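Local coordinates for sporozoite surface protein 2 (PDB 4HQO) that acts as an adhesive surface receptor for gliding motility of malaria sporozoites and binds a magnesium ion in its von Willebrand factor A domain, at residues E17-L21 with D56-L60; G27-Y33 with Y97-T103; T102-T106 with P137-A143; R156-I160 with N171-A175. The protein carries 4 engineered substitutions. All coordinates share one frame; numbering follows the deposited sequence.

Contact 1 (E17-L21 with D56-L60); sequences EQVDL and DTINL. Engineered in segment 17-21: Gln18 (natural residue Ser).
In the central sheet of the von Willebrand factor A domain, Val19, Asp20 and Leu21 pair in parallel with Ile58, Asn59 and Leu60. Two backbone bonds are short and nearly straight: Asn59 N to Val19 O at 2.8 Å and Leu21 N to Asn59 O at 2.9 Å. The third, Val19 N to Thr57 O, is longer at 3.2 Å, and its donor stands above the carbonyl plane. Thr57 O also accepts a hydrogen bond from Arg122.

Val19, Leu21, Ile58 and Leu60 share one face of the sheet. There Val19 CB meets Ile58 CG1 at 4.0 Å, and Leu21 CD2 meets Leu60 CD1 at 4.0 Å. Asp20 and Asn59 lie side by side on the other face, where Asp20 forms a salt bridge with Arg122.

Before the strands, a bend in Glu17 (chi2 -79°) turns its carboxylate toward a water. Glu17 CG lies 3.5 Å from Asp56 O and also touches Thr57 CG2. The water joins Glu17 OE2, the engineered Gln18 through NE2, and Asp56 O, so it links the two segments just before their strands begin. The pairing joins strands 19-26 and 58-65, with helix 33-49 between them in sequence, as in the beta-alpha-beta crossover of a Rossmann-like sheet.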
loop_
_atom_site.group_PDB
_atom_site.type_symbol
_atom_site.label_atom_id
_atom_site.label_comp_id
_atom_site.label_asym_id
_atom_site.label_seq_id
_atom_site.Cartn_x
_atom_site.Cartn_y
_atom_site.Cartn_z
ATOM N N GLU A 17 4.337 -3.194 7.488
ATOM C CA GLU A 17 3.019 -3.262 8.106
ATOM C C GLU A 17 1.957 -2.492 7.315
ATOM O O GLU A 17 0.767 -2.784 7.415
ATOM C CB GLU A 17 3.073 -2.786 9.566
ATOM C CG GLU A 17 3.165 -1.278 9.748
ATOM C CD GLU A 17 4.568 -0.729 9.521
ATOM O OE1 GLU A 17 5.489 -1.519 9.228
ATOM O OE2 GLU A 17 4.749 0.503 9.634
ATOM N N GLN A 18 2.389 -1.514 6.527
ATOM C CA GLN A 18 1.464 -0.744 5.708
ATOM C C GLN A 18 1.075 -1.533 4.461
ATOM O O GLN A 18 1.943 -1.989 3.713
ATOM C CB GLN A 18 2.079 0.601 5.318
ATOM C CG GLN A 18 2.465 1.459 6.503
ATOM C CD GLN A 18 2.838 2.875 6.109
ATOM O OE1 GLN A 18 2.850 3.220 4.930
ATOM N NE2 GLN A 18 3.151 3.702 7.097
ATOM N N VAL A 19 -0.230 -1.710 4.268
ATOM C CA VAL A 19 -0.778 -2.367 3.083
ATOM C C VAL A 19 -1.940 -1.534 2.559
ATOM O O VAL A 19 -2.871 -1.237 3.305
ATOM C CB VAL A 19 -1.306 -3.791 3.391
ATOM C CG1 VAL A 19 -1.875 -4.445 2.122
ATOM C CG2 VAL A 19 -0.208 -4.663 3.992
ATOM N N ASP A 20 -1.867 -1.124 1.294
ATOM C CA ASP A 20 -3.005 -0.483 0.636
ATOM C C ASP A 20 -3.704 -1.564 -0.171
ATOM O O ASP A 20 -3.139 -2.079 -1.135
ATOM C CB ASP A 20 -2.557 0.630 -0.299
ATOM C CG ASP A 20 -2.066 1.849 0.435
ATOM O OD1 ASP A 20 -2.517 2.090 1.578
ATOM O OD2 ASP A 20 -1.235 2.577 -0.147
ATOM N N LEU A 21 -4.913 -1.927 0.245
ATOM C CA LEU A 21 -5.607 -3.074 -0.329
ATOM C C LEU A 21 -6.816 -2.599 -1.126
ATOM O O LEU A 21 -7.755 -2.041 -0.573
ATOM C CB LEU A 21 -6.033 -4.028 0.784
ATOM C CG LEU A 21 -6.399 -5.478 0.437
ATOM C CD1 LEU A 21 -6.345 -6.329 1.705
ATOM C CD2 LEU A 21 -7.774 -5.571 -0.169
ATOM N N ASP A 56 -2.373 2.761 10.771
ATOM C CA ASP A 56 -0.956 2.534 10.462
ATOM C C ASP A 56 -0.648 1.238 9.716
ATOM O O ASP A 56 0.503 0.992 9.350
ATOM C CB ASP A 56 -0.116 2.564 11.745
ATOM C CG ASP A 56 -0.185 3.900 12.457
ATOM O OD1 ASP A 56 -0.399 4.928 11.769
ATOM O OD2 ASP A 56 -0.027 3.917 13.701
ATOM N N THR A 57 -1.648 0.387 9.515
ATOM C CA THR A 57 -1.371 -0.893 8.869
ATOM C C THR A 57 -2.184 -1.082 7.580
ATOM O O THR A 57 -1.932 -0.396 6.580
ATOM C CB THR A 57 -1.483 -2.107 9.850
ATOM O OG1 THR A 57 -2.835 -2.282 10.287
ATOM C CG2 THR A 57 -0.586 -1.895 11.075
ATOM N N ILE A 58 -3.151 -1.991 7.585
ATOM C CA ILE A 58 -3.944 -2.209 6.368
ATOM C C ILE A 58 -5.010 -1.127 6.178
ATOM O O ILE A 58 -5.794 -0.858 7.083
ATOM C CB ILE A 58 -4.584 -3.614 6.348
ATOM C CG1 ILE A 58 -3.516 -4.673 6.653
ATOM C CG2 ILE A 58 -5.240 -3.882 4.995
ATOM C CD1 ILE A 58 -4.019 -6.105 6.633
ATOM N N ASN A 59 -5.010 -0.494 5.006
ATOM C CA ASN A 59 -6.058 0.455 4.629
ATOM C C ASN A 59 -6.821 -0.098 3.431
ATOM O O ASN A 59 -6.228 -0.483 2.416
ATOM C CB ASN A 59 -5.488 1.825 4.255
ATOM C CG ASN A 59 -4.788 2.529 5.414
ATOM O OD1 ASN A 59 -4.622 1.978 6.514
ATOM N ND2 ASN A 59 -4.359 3.761 5.161
ATOM N N LEU A 60 -8.137 -0.133 3.546
ATOM C CA LEU A 60 -8.969 -0.732 2.519
ATOM C C LEU A 60 -9.479 0.322 1.532
ATOM O O LEU A 60 -9.871 1.418 1.927
ATOM C CB LEU A 60 -10.146 -1.464 3.183
ATOM C CG LEU A 60 -11.183 -2.136 2.282
ATOM C CD1 LEU A 60 -10.551 -3.289 1.519
ATOM C CD2 LEU A 60 -12.394 -2.616 3.111
HETATM O O HOH W 1 2.734 2.579 9.815
#

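Contact 2 (G27-Y33 with Y97-T103); sequences GSGSIGY and YTPYGTT. With MG (magnesium ion), chain E.
The Tyr97 ring meets Gly27 O at its edge, in the ring plane, and its hydroxyl donates to that oxygen at 2.5 Å. Trp36 of helix 33-49 packs edge-to-face with the same ring. The Tyr33 ring has Pro99 CD at its edge, while Thr98 CG2 approaches it obliquely, 3.8 Å from Tyr33 CD1.

Tyr97 CG is anti to the backbone N (chi1 -178°), which carries the hydroxyl across to Gly27. Two donors grip Gly27 O. Tyr100 N is the second, at 3.2 Å and in the carbonyl plane. Farther along, Gly29 N donates to Gly101 O at 2.9 Å. Pro99 sits between the loops, its CB 3.3 Å from Ser28 O and its CG near Gly32 O.

Beyond these bonds, the loops share a magnesium ion. Ser28 OG binds it at 2.3 Å, Ser30 OG at 2.2 Å and Thr103 OG1 at 2.2 Å. Three waters complete six ligands, and one of them also bridges Ser30 N and Gly101 O. Asp26 and Asp134 belong to the second shell, accepting hydrogen bonds from Ser28 OG and Ser30 OG respectively. The Asp-Gly-Ser-Gly-Ser run with a threonine from a second loop is the metal ion-dependent adhesion site (MIDAS) of von Willebrand factor A domains.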
loop_
_atom_site.group_PDB
_atom_site.type_symbol
_atom_site.label_atom_id
_atom_site.label_comp_id
_atom_site.label_asym_id
_atom_site.label_seq_id
_atom_site.Cartn_x
_atom_site.Cartn_y
_atom_site.Cartn_z
ATOM N N GLY A 27 -19.954 -6.513 -9.786
ATOM C CA GLY A 27 -21.384 -6.506 -9.489
ATOM C C GLY A 27 -22.262 -6.576 -10.735
ATOM O O GLY A 27 -23.417 -6.129 -10.731
ATOM N N SER A 28 -21.709 -7.133 -11.813
ATOM C CA SER A 28 -22.388 -7.194 -13.103
ATOM C C SER A 28 -23.514 -8.234 -13.136
ATOM O O SER A 28 -23.622 -9.091 -12.259
ATOM C CB SER A 28 -21.384 -7.514 -14.210
ATOM O OG SER A 28 -20.947 -8.866 -14.141
ATOM N N GLY A 29 -24.329 -8.169 -14.179
ATOM C CA GLY A 29 -25.440 -9.087 -14.351
ATOM C C GLY A 29 -25.054 -10.551 -14.408
ATOM O O GLY A 29 -25.788 -11.394 -13.909
ATOM N N SER A 30 -23.913 -10.871 -15.016
ATOM C CA SER A 30 -23.490 -12.269 -15.104
ATOM C C SER A 30 -23.174 -12.897 -13.737
ATOM O O SER A 30 -23.233 -14.114 -13.573
ATOM C CB SER A 30 -22.313 -12.444 -16.062
ATOM O OG SER A 30 -21.195 -11.689 -15.635
ATOM N N ILE A 31 -22.850 -12.076 -12.751
ATOM C CA ILE A 31 -22.638 -12.606 -11.408
ATOM C C ILE A 31 -23.927 -13.265 -10.903
ATOM O O ILE A 31 -23.929 -14.425 -10.488
ATOM C CB ILE A 31 -22.169 -11.510 -10.449
ATOM C CG1 ILE A 31 -20.844 -10.938 -10.945
ATOM C CG2 ILE A 31 -22.032 -12.058 -9.033
ATOM C CD1 ILE A 31 -19.772 -11.995 -11.152
ATOM N N GLY A 32 -25.031 -12.535 -10.976
ATOM C CA GLY A 32 -26.314 -13.100 -10.609
ATOM C C GLY A 32 -26.685 -12.825 -9.162
ATOM O O GLY A 32 -25.844 -12.877 -8.268
ATOM N N TYR A 33 -27.958 -12.520 -8.942
ATOM C CA TYR A 33 -28.464 -12.277 -7.606
ATOM C C TYR A 33 -28.275 -13.463 -6.649
ATOM O O TYR A 33 -27.771 -13.271 -5.546
ATOM C CB TYR A 33 -29.937 -11.844 -7.643
ATOM C CG TYR A 33 -30.513 -11.613 -6.262
ATOM C CD1 TYR A 33 -30.197 -10.467 -5.550
ATOM C CD2 TYR A 33 -31.357 -12.548 -5.668
ATOM C CE1 TYR A 33 -30.708 -10.241 -4.294
ATOM C CE2 TYR A 33 -31.879 -12.334 -4.399
ATOM C CZ TYR A 33 -31.544 -11.179 -3.720
ATOM O OH TYR A 33 -32.038 -10.938 -2.468
ATOM N N TYR A 97 -28.194 -3.759 -3.035
ATOM C CA TYR A 97 -27.638 -3.869 -4.380
ATOM C C TYR A 97 -27.967 -5.214 -5.019
ATOM O O TYR A 97 -27.690 -6.262 -4.435
ATOM C CB TYR A 97 -26.123 -3.640 -4.390
ATOM C CG TYR A 97 -25.566 -3.714 -5.789
ATOM C CD1 TYR A 97 -25.754 -2.668 -6.680
ATOM C CD2 TYR A 97 -24.892 -4.848 -6.237
ATOM C CE1 TYR A 97 -25.277 -2.742 -7.982
ATOM C CE2 TYR A 97 -24.425 -4.936 -7.539
ATOM C CZ TYR A 97 -24.608 -3.877 -8.401
ATOM O OH TYR A 97 -24.126 -3.962 -9.691
ATOM N N THR A 98 -28.573 -5.180 -6.205
ATOM C CA THR A 98 -28.772 -6.398 -7.004
ATOM C C THR A 98 -27.937 -6.287 -8.269
ATOM O O THR A 98 -27.991 -5.267 -8.966
ATOM C CB THR A 98 -30.270 -6.691 -7.363
ATOM O OG1 THR A 98 -30.801 -5.635 -8.156
ATOM C CG2 THR A 98 -31.114 -6.821 -6.121
ATOM N N PRO A 99 -27.130 -7.324 -8.553
ATOM C CA PRO A 99 -26.220 -7.276 -9.701
ATOM C C PRO A 99 -26.982 -7.059 -11.001
ATOM O O PRO A 99 -28.047 -7.636 -11.194
ATOM C CB PRO A 99 -25.562 -8.660 -9.682
ATOM C CG PRO A 99 -25.608 -9.073 -8.237
ATOM C CD PRO A 99 -26.920 -8.526 -7.725
ATOM N N TYR A 100 -26.446 -6.212 -11.872
ATOM C CA TYR A 100 -27.042 -5.979 -13.176
ATOM C C TYR A 100 -25.969 -5.408 -14.096
ATOM O O TYR A 100 -24.955 -4.880 -13.636
ATOM C CB TYR A 100 -28.205 -4.977 -13.076
ATOM C CG TYR A 100 -27.725 -3.544 -12.894
ATOM C CD1 TYR A 100 -27.405 -3.049 -11.624
ATOM C CD2 TYR A 100 -27.576 -2.688 -13.995
ATOM C CE1 TYR A 100 -26.952 -1.733 -11.450
ATOM C CE2 TYR A 100 -27.119 -1.384 -13.837
ATOM C CZ TYR A 100 -26.811 -0.912 -12.561
ATOM O OH TYR A 100 -26.368 0.383 -12.397
ATOM N N GLY A 101 -26.202 -5.505 -15.398
ATOM C CA GLY A 101 -25.404 -4.772 -16.354
ATOM C C GLY A 101 -24.153 -5.467 -16.828
ATOM O O GLY A 101 -23.927 -6.649 -16.573
ATOM N N THR A 102 -23.334 -4.711 -17.541
ATOM C CA THR A 102 -22.105 -5.232 -18.106
ATOM C C THR A 102 -20.978 -5.150 -17.058
ATOM O O THR A 102 -21.255 -4.995 -15.871
ATOM C CB THR A 102 -21.771 -4.504 -19.420
ATOM O OG1 THR A 102 -21.808 -3.091 -19.195
ATOM C CG2 THR A 102 -22.832 -4.854 -20.511
ATOM N N THR A 103 -19.724 -5.270 -17.486
ATOM C CA THR A 103 -18.615 -5.514 -16.559
ATOM C C THR A 103 -17.419 -4.588 -16.807
ATOM O O THR A 103 -16.497 -4.938 -17.543
ATOM C CB THR A 103 -18.149 -6.977 -16.669
ATOM O OG1 THR A 103 -19.294 -7.839 -16.712
ATOM C CG2 THR A 103 -17.256 -7.357 -15.488
HETATM MG MG MG E . -20.432 -9.658 -16.229
HETATM O O HOH W 2 -22.416 -9.226 -17.029
HETATM O O HOH W 3 -18.589 -10.151 -15.213
HETATM O O HOH W 4 -20.081 -10.121 -18.274
#

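Contact 3 (T102-T106 with P137-A143); sequences TTSMT and PNSKYRA. Engineered in segment 102-106: Ser104 (natural residue Asn). With MG (magnesium ion), chain E.
Asn138 turns its CG beside its own backbone N (chi1 -72°), which brings the amide against Thr102 and Thr103. Met105 runs extended from its backbone and bends only at chi3 (-61°), so its sulfur and methyl end lie along Pro137.

Asn138 and Thr103 are joined by two hydrogen bonds. Thr103 N donates to Asn138 OD1 at 2.8 Å, from above the amide plane. In return, Asn138 N donates to Thr103 O at 3.1 Å. Thr103 O has a second donor, Met105 N, and the two reach it from opposite faces of its carbonyl plane. The side chains of Thr102 and Asn138 cross at about a right angle, with Thr102 CB 3.2 Å from Asn138 OD1. One water links Asn138 OD1 to Thr103 OG1, the oxygen that binds magnesium. Asn138 thus probably helps to position Thr103, through the direct bond and the water. Another water joins Thr102 OG1 to the engineered Ser104, whose OG is bonded to Gly66 O.

The other half of the contact is mainly packing. Met105 CB meets Pro137 CB at 3.8 Å, and Met105 SD meets Ala143 CB at 3.9 Å. Thr106 OG1 lies 3.0 Å from Ala143 N, at an angle too poor for a hydrogen bond, and also touches Arg142 CB. Ser139 caps that turn, with a weak bond from Arg142 N to its OG.

The contact thus brings together the N-terminal ends of helices 105-117 and 140-152. Phe170 of helix 168-175 packs on Met105, Pro137 and Ala143, while Met105 also reaches Phe65 of strand 58-65 and Leu131 and Thr133 of strand 126-133.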
loop_
_atom_site.group_PDB
_atom_site.type_symbol
_atom_site.label_atom_id
_atom_site.label_comp_id
_atom_site.label_asym_id
_atom_site.label_seq_id
_atom_site.Cartn_x
_atom_site.Cartn_y
_atom_site.Cartn_z
ATOM N N THR A 102 -23.334 -4.711 -17.541
ATOM C CA THR A 102 -22.105 -5.232 -18.106
ATOM C C THR A 102 -20.978 -5.150 -17.058
ATOM O O THR A 102 -21.255 -4.995 -15.871
ATOM C CB THR A 102 -21.771 -4.504 -19.420
ATOM O OG1 THR A 102 -21.808 -3.091 -19.195
ATOM C CG2 THR A 102 -22.832 -4.854 -20.511
ATOM N N THR A 103 -19.724 -5.270 -17.486
ATOM C CA THR A 103 -18.615 -5.514 -16.559
ATOM C C THR A 103 -17.419 -4.588 -16.807
ATOM O O THR A 103 -16.497 -4.938 -17.543
ATOM C CB THR A 103 -18.149 -6.977 -16.669
ATOM O OG1 THR A 103 -19.294 -7.839 -16.712
ATOM C CG2 THR A 103 -17.256 -7.357 -15.488
ATOM N N SER A 104 -17.447 -3.409 -16.191
ATOM C CA SER A 104 -16.395 -2.412 -16.362
ATOM C C SER A 104 -15.107 -2.762 -15.600
ATOM O O SER A 104 -14.669 -2.025 -14.707
ATOM C CB SER A 104 -16.905 -1.049 -15.907
ATOM O OG SER A 104 -17.933 -0.589 -16.760
ATOM N N MET A 105 -14.489 -3.879 -15.959
ATOM C CA MET A 105 -13.355 -4.373 -15.176
ATOM C C MET A 105 -12.100 -3.518 -15.387
ATOM O O MET A 105 -11.355 -3.251 -14.450
ATOM C CB MET A 105 -13.073 -5.839 -15.512
ATOM C CG MET A 105 -11.918 -6.437 -14.741
ATOM S SD MET A 105 -11.510 -8.099 -15.291
ATOM C CE MET A 105 -13.050 -8.942 -14.928
ATOM N N THR A 106 -11.877 -3.093 -16.624
ATOM C CA THR A 106 -10.728 -2.254 -16.960
ATOM C C THR A 106 -10.823 -0.924 -16.209
ATOM O O THR A 106 -9.838 -0.447 -15.662
ATOM C CB THR A 106 -10.660 -1.995 -18.476
ATOM O OG1 THR A 106 -10.423 -3.233 -19.158
ATOM C CG2 THR A 106 -9.554 -0.968 -18.830
ATOM N N PRO A 137 -14.935 -9.733 -18.661
ATOM C CA PRO A 137 -14.935 -8.267 -18.741
ATOM C C PRO A 137 -15.533 -7.765 -20.055
ATOM O O PRO A 137 -15.730 -8.545 -20.995
ATOM C CB PRO A 137 -13.440 -7.916 -18.671
ATOM C CG PRO A 137 -12.764 -9.107 -19.295
ATOM C CD PRO A 137 -13.585 -10.299 -18.835
ATOM N N ASN A 138 -15.820 -6.467 -20.110
ATOM C CA ASN A 138 -16.303 -5.844 -21.335
ATOM C C ASN A 138 -15.276 -5.905 -22.457
ATOM O O ASN A 138 -15.645 -5.923 -23.628
ATOM C CB ASN A 138 -16.720 -4.394 -21.088
ATOM C CG ASN A 138 -18.020 -4.284 -20.301
ATOM O OD1 ASN A 138 -18.734 -5.267 -20.116
ATOM N ND2 ASN A 138 -18.334 -3.076 -19.851
ATOM N N SER A 139 -13.992 -5.914 -22.098
ATOM C CA SER A 139 -12.906 -6.044 -23.070
ATOM C C SER A 139 -11.782 -6.895 -22.494
ATOM O O SER A 139 -11.129 -6.486 -21.543
ATOM C CB SER A 139 -12.338 -4.679 -23.441
ATOM O OG SER A 139 -11.284 -4.826 -24.372
ATOM N N LYS A 140 -11.579 -8.080 -23.056
ATOM C CA LYS A 140 -10.561 -8.997 -22.549
ATOM C C LYS A 140 -9.178 -8.376 -22.566
ATOM O O LYS A 140 -8.487 -8.375 -21.550
ATOM C CB LYS A 140 -10.541 -10.311 -23.337
ATOM C CG LYS A 140 -11.612 -11.303 -22.896
ATOM C CD LYS A 140 -11.349 -12.694 -23.451
ATOM C CE LYS A 140 -12.445 -13.663 -23.023
ATOM N NZ LYS A 140 -12.196 -15.059 -23.494
ATOM N N TYR A 141 -8.768 -7.851 -23.713
ATOM C CA TYR A 141 -7.405 -7.350 -23.814
ATOM C C TYR A 141 -7.204 -6.130 -22.931
ATOM O O TYR A 141 -6.189 -6.026 -22.266
ATOM C CB TYR A 141 -6.989 -7.037 -25.249
ATOM C CG TYR A 141 -5.550 -6.575 -25.309
ATOM C CD1 TYR A 141 -4.503 -7.486 -25.203
ATOM C CD2 TYR A 141 -5.235 -5.228 -25.417
ATOM C CE1 TYR A 141 -3.183 -7.066 -25.236
ATOM C CE2 TYR A 141 -3.917 -4.798 -25.445
ATOM C CZ TYR A 141 -2.894 -5.721 -25.365
ATOM O OH TYR A 141 -1.582 -5.296 -25.410
ATOM N N ARG A 142 -8.175 -5.222 -22.914
ATOM C CA ARG A 142 -8.043 -3.998 -22.128
ATOM C C ARG A 142 -7.865 -4.288 -20.644
ATOM O O ARG A 142 -7.100 -3.599 -19.969
ATOM C CB ARG A 142 -9.216 -3.038 -22.365
ATOM C CG ARG A 142 -9.228 -2.432 -23.772
ATOM C CD ARG A 142 -10.095 -1.183 -23.850
ATOM N NE ARG A 142 -9.636 -0.146 -22.931
ATOM C CZ ARG A 142 -9.953 1.140 -23.028
ATOM N NH1 ARG A 142 -10.736 1.564 -24.009
ATOM N NH2 ARG A 142 -9.483 2.004 -22.138
ATOM N N ALA A 143 -8.555 -5.312 -20.146
ATOM C CA ALA A 143 -8.421 -5.707 -18.747
ATOM C C ALA A 143 -7.059 -6.350 -18.473
ATOM O O ALA A 143 -6.429 -6.065 -17.454
ATOM C CB ALA A 143 -9.574 -6.644 -18.319
HETATM MG MG MG E . -20.432 -9.658 -16.229
HETATM O O HOH W 5 -20.122 -0.767 -18.964
HETATM O O HOH W 6 -19.776 -7.742 -19.740
HETATM O O HOH W 3 -18.589 -10.151 -15.213
HETATM O O HOH W 4 -20.081 -10.121 -18.274
HETATM O O HOH W 2 -22.416 -9.226 -17.029
#

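Contact 4 (R156-I160 with N171-A175); sequences RLAVI and NRLIA. Engineered in segment 156-160: Arg156 (natural residue Ser).
Apolar packing carries much of this buried contact, and Val159 is at its middle. Val159 CG2, beside the backbone N, meets Ala175 CB at 3.5 Å and Ile174 CG2 at 4.0 Å. Leu157 lies two residues earlier, on the same side of the strand. Leu157 CD2 sits more loosely against Ile174 CG1, at 4.4 Å. Ala158 and Ile160 alternate to the other side of the sheet, where they meet helix 192-203.

Two methyls meet polar groups instead. Val159 CG1, anti to the backbone N (chi1 -175°), lies over the flat face of the Asn171 amide, 4.0 Å from Asn171 CG. Leu157 CD2 comes 3.3 Å from the backbone oxygen Ile174 O.

These elements belong to the beta-alpha-beta unit formed by strand 156-161, helix 168-175 and strand 187-188, within the Rossmann-like von Willebrand factor A fold. The helix segment runs almost antiparallel to the strand segment, at 169°, with the axes 8.3 Å apart at closest approach. This lets the helix lie over the sheet as the chain returns.

Polar links are made through water and neighbouring side chains. One water donates to Leu157 O at 2.8 Å and also to Ala175 O, so it joins the strand to the last turn of the helix. Ile174 O accepts a hydrogen bond from Lys151 of helix 140-152. Asn171 ND2 bonds to the Tyr187 hydroxyl and, weakly, to Thr133 O.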
loop_
_atom_site.group_PDB
_atom_site.type_symbol
_atom_site.label_atom_id
_atom_site.label_comp_id
_atom_site.label_asym_id
_atom_site.label_seq_id
_atom_site.Cartn_x
_atom_site.Cartn_y
_atom_site.Cartn_z
ATOM N N ARG A 156 0.753 -6.100 -6.383
ATOM C CA ARG A 156 0.407 -7.522 -6.325
ATOM C C ARG A 156 -1.060 -7.694 -6.681
ATOM O O ARG A 156 -1.882 -6.864 -6.307
ATOM C CB ARG A 156 0.674 -8.101 -4.931
ATOM C CG ARG A 156 2.146 -8.114 -4.530
ATOM C CD ARG A 156 2.521 -6.880 -3.718
ATOM N NE ARG A 156 3.932 -6.878 -3.329
ATOM C CZ ARG A 156 4.423 -7.527 -2.276
ATOM N NH1 ARG A 156 3.621 -8.245 -1.496
ATOM N NH2 ARG A 156 5.721 -7.461 -2.004
ATOM N N LEU A 157 -1.388 -8.759 -7.407
ATOM C CA LEU A 157 -2.770 -9.007 -7.824
ATOM C C LEU A 157 -3.225 -10.410 -7.465
ATOM O O LEU A 157 -2.621 -11.401 -7.880
ATOM C CB LEU A 157 -2.951 -8.792 -9.335
ATOM C CG LEU A 157 -4.321 -9.217 -9.893
ATOM C CD1 LEU A 157 -5.435 -8.295 -9.407
ATOM C CD2 LEU A 157 -4.331 -9.296 -11.431
ATOM N N ALA A 158 -4.297 -10.491 -6.689
ATOM C CA ALA A 158 -4.892 -11.775 -6.380
ATOM C C ALA A 158 -6.286 -11.780 -6.980
ATOM O O ALA A 158 -7.011 -10.779 -6.903
ATOM C CB ALA A 158 -4.945 -12.001 -4.869
ATOM N N VAL A 159 -6.654 -12.894 -7.602
ATOM C CA VAL A 159 -7.979 -13.008 -8.200
ATOM C C VAL A 159 -8.827 -14.012 -7.426
ATOM O O VAL A 159 -8.370 -15.119 -7.129
ATOM C CB VAL A 159 -7.912 -13.408 -9.699
ATOM C CG1 VAL A 159 -9.313 -13.403 -10.320
ATOM C CG2 VAL A 159 -6.990 -12.457 -10.464
ATOM N N ILE A 160 -10.052 -13.612 -7.088
ATOM C CA ILE A 160 -11.011 -14.510 -6.436
ATOM C C ILE A 160 -12.186 -14.747 -7.375
ATOM O O ILE A 160 -12.854 -13.805 -7.801
ATOM C CB ILE A 160 -11.549 -13.922 -5.120
ATOM C CG1 ILE A 160 -10.396 -13.522 -4.201
ATOM C CG2 ILE A 160 -12.463 -14.938 -4.408
ATOM C CD1 ILE A 160 -9.508 -14.659 -3.838
ATOM N N ASN A 171 -9.626 -15.833 -15.740
ATOM C CA ASN A 171 -9.211 -15.490 -14.380
ATOM C C ASN A 171 -7.769 -15.892 -14.113
ATOM O O ASN A 171 -7.016 -15.129 -13.514
ATOM C CB ASN A 171 -10.132 -16.123 -13.334
ATOM C CG ASN A 171 -11.407 -15.320 -13.107
ATOM O OD1 ASN A 171 -11.522 -14.179 -13.545
ATOM N ND2 ASN A 171 -12.360 -15.911 -12.394
ATOM N N ARG A 172 -7.391 -17.085 -14.565
ATOM C CA ARG A 172 -6.034 -17.576 -14.388
ATOM C C ARG A 172 -5.067 -16.745 -15.222
ATOM O O ARG A 172 -3.943 -16.466 -14.801
ATOM C CB ARG A 172 -5.924 -19.051 -14.789
ATOM C CG ARG A 172 -6.562 -20.031 -13.809
ATOM C CD ARG A 172 -6.362 -21.478 -14.251
ATOM N NE ARG A 172 -5.286 -22.131 -13.506
ATOM C CZ ARG A 172 -4.073 -22.378 -13.992
ATOM N NH1 ARG A 172 -3.765 -22.039 -15.237
ATOM N NH2 ARG A 172 -3.166 -22.973 -13.230
ATOM N N LEU A 173 -5.512 -16.350 -16.408
ATOM C CA LEU A 173 -4.669 -15.571 -17.301
ATOM C C LEU A 173 -4.371 -14.207 -16.683
ATOM O O LEU A 173 -3.223 -13.811 -16.574
ATOM C CB LEU A 173 -5.324 -15.425 -18.678
ATOM C CG LEU A 173 -4.479 -14.754 -19.754
ATOM C CD1 LEU A 173 -3.186 -15.522 -19.974
ATOM C CD2 LEU A 173 -5.279 -14.661 -21.049
ATOM N N ILE A 174 -5.401 -13.504 -16.242
ATOM C CA ILE A 174 -5.182 -12.185 -15.664
ATOM C C ILE A 174 -4.420 -12.274 -14.331
ATOM O O ILE A 174 -3.709 -11.347 -13.954
ATOM C CB ILE A 174 -6.496 -11.373 -15.532
ATOM C CG1 ILE A 174 -6.187 -9.884 -15.348
ATOM C CG2 ILE A 174 -7.387 -11.902 -14.375
ATOM C CD1 ILE A 174 -7.402 -8.981 -15.492
ATOM N N ALA A 175 -4.541 -13.403 -13.640
ATOM C CA ALA A 175 -3.830 -13.595 -12.372
ATOM C C ALA A 175 -2.353 -13.926 -12.600
ATOM O O ALA A 175 -1.524 -13.780 -11.702
ATOM C CB ALA A 175 -4.489 -14.687 -11.550
HETATM O O HOH W 7 -1.137 -11.757 -10.217
#

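All four contacts belong to the von Willebrand factor A domain. Contacts 1 and 4 reach the same mixed sheet, with centres about 20 Å apart. Contacts 2 and 3 share Thr102 and Thr103 and meet at the magnesium ion, with centres about 14 Å apart. Contact 3 also touches contact 4, where Ile174 CD1 packs near Ala143 O and Met105 SD. Contact 1 is about 29 Å from contact 2 between centres. Along the chain, contacts 1 and 2 interleave, contact 3 begins where contact 2 ends, and contact 4 follows. The metal-binding loops are therefore joined through helices 105-117 and 140-152 to the packing beside the sheet.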